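Local coordinates for protein putative phosphomannomutase (Thermus thermophilus, PDB 1TUO) that probably interconverts phosphorylated sugars by moving a phosphate group between two positions, as a magnesium-dependent member of the phosphohexose mutase family, at residues A[219-222]-A[227-230]. Sequence-based numbering, arbitrary orientation.
Sequences GVNP and KNLG
Asn228 turns its carboxamide onto the extended loop backbone of Val220 and Asn221, where its OD1 accepts a hydrogen bond from Asn221 N at 3.2 Å. The bond is fairly straight at hydrogen (156°), but the donor sits well above the plane of the amide, so it does not lie on a lone pair. With CG anti to its own carbonyl carbon (chi1 -58°), the amide reaches across to Asn221 O, which rests 3.2 Å from Asn228 CG, a polar contact and not a hydrogen bond. An asparagine suits this buried place because it offers both an acceptor and a donor: while OD1 takes the backbone N-H, ND2 donates to Glu223 O and to a water 3.0 Å away, which lies 3.3 Å from Asn221 OD1 and may donate to it. Both segments belong to the long connection from strand 206-209 to helix 230-236 in the second alpha/beta/alpha domain of the phosphohexomutase fold, and the amide ties residues 220-221, midway along it, to the 3-10 segment just before the helix, whose N-cap is Leu229. A leucine in place of Asn228 would probably leave Asn221 N without its acceptor and Glu223 O without its donor. Val220 supplies the apolar share, its branched CB setting both methyls against the backbone of Asn228: CG1 lies 3.9 Å and CG2 3.8 Å from Asn228 O, the carbonyl that also accepts a hydrogen bond from Arg210 NH2.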
loop_
_atom_site.group_PDB
_atom_site.type_symbol
_atom_site.label_atom_id
_atom_site.label_comp_id
_atom_site.label_asym_id
_atom_site.label_seq_id
_atom_site.Cartn_x
_atom_site.Cartn_y
_atom_site.Cartn_z
ATOM N N GLY A 219 1.430 12.925 -15.747
ATOM C CA GLY A 219 0.220 12.905 -16.580
ATOM C C GLY A 219 -0.698 11.708 -16.281
ATOM O O GLY A 219 -1.715 11.480 -16.923
ATOM N N VAL A 220 -0.400 10.888 -15.280
ATOM C CA VAL A 220 -1.286 9.775 -14.945
ATOM C C VAL A 220 -1.577 9.832 -13.454
ATOM O O VAL A 220 -1.033 10.681 -12.747
ATOM C CB VAL A 220 -0.630 8.402 -15.246
ATOM C CG1 VAL A 220 -0.305 8.288 -16.721
ATOM C CG2 VAL A 220 0.640 8.236 -14.416
ATOM N N ASN A 221 -2.453 8.950 -12.981
ATOM C CA ASN A 221 -2.732 8.885 -11.548
ATOM C C ASN A 221 -1.661 7.932 -11.038
ATOM O O ASN A 221 -1.361 6.930 -11.690
ATOM C CB ASN A 221 -4.111 8.293 -11.269
ATOM C CG ASN A 221 -5.239 9.249 -11.600
ATOM O OD1 ASN A 221 -6.371 8.824 -11.838
ATOM N ND2 ASN A 221 -4.944 10.541 -11.600
ATOM N N PRO A 222 -1.060 8.235 -9.876
ATOM C CA PRO A 222 -0.015 7.377 -9.308
ATOM C C PRO A 222 -0.575 6.095 -8.698
ATOM O O PRO A 222 -0.331 5.782 -7.532
ATOM C CB PRO A 222 0.648 8.285 -8.275
ATOM C CG PRO A 222 -0.504 9.083 -7.760
ATOM C CD PRO A 222 -1.282 9.427 -9.036
ATOM N N LYS A 227 -4.158 1.236 -16.799
ATOM C CA LYS A 227 -4.467 2.550 -17.370
ATOM C C LYS A 227 -3.430 3.633 -17.098
ATOM O O LYS A 227 -3.339 4.615 -17.838
ATOM C CB LYS A 227 -5.848 3.040 -16.917
ATOM C CG LYS A 227 -6.002 3.280 -15.429
ATOM C CD LYS A 227 -7.245 4.127 -15.140
ATOM C CE LYS A 227 -7.090 5.540 -15.705
ATOM N NZ LYS A 227 -8.286 6.408 -15.479
ATOM N N ASN A 228 -2.633 3.454 -16.051
ATOM C CA ASN A 228 -1.610 4.437 -15.716
ATOM C C ASN A 228 -0.198 3.936 -16.001
ATOM O O ASN A 228 0.780 4.637 -15.737
ATOM C CB ASN A 228 -1.724 4.818 -14.236
ATOM C CG ASN A 228 -3.092 5.361 -13.884
ATOM O OD1 ASN A 228 -3.537 6.361 -14.451
ATOM N ND2 ASN A 228 -3.770 4.707 -12.945
ATOM N N LEU A 229 -0.097 2.736 -16.566
ATOM C CA LEU A 229 1.197 2.127 -16.842
ATOM C C LEU A 229 1.563 1.963 -18.320
ATOM O O LEU A 229 2.451 1.178 -18.652
ATOM C CB LEU A 229 1.260 0.760 -16.153
ATOM C CG LEU A 229 1.220 0.793 -14.625
ATOM C CD1 LEU A 229 1.098 -0.617 -14.081
ATOM C CD2 LEU A 229 2.474 1.475 -14.098
ATOM N N GLY A 230 0.898 2.708 -19.197
ATOM C CA GLY A 230 1.187 2.609 -20.621
ATOM C C GLY A 230 2.664 2.620 -20.979
ATOM O O GLY A 230 3.145 1.739 -21.698
HETATM O O HOH W 1 -6.303 5.541 -11.660
#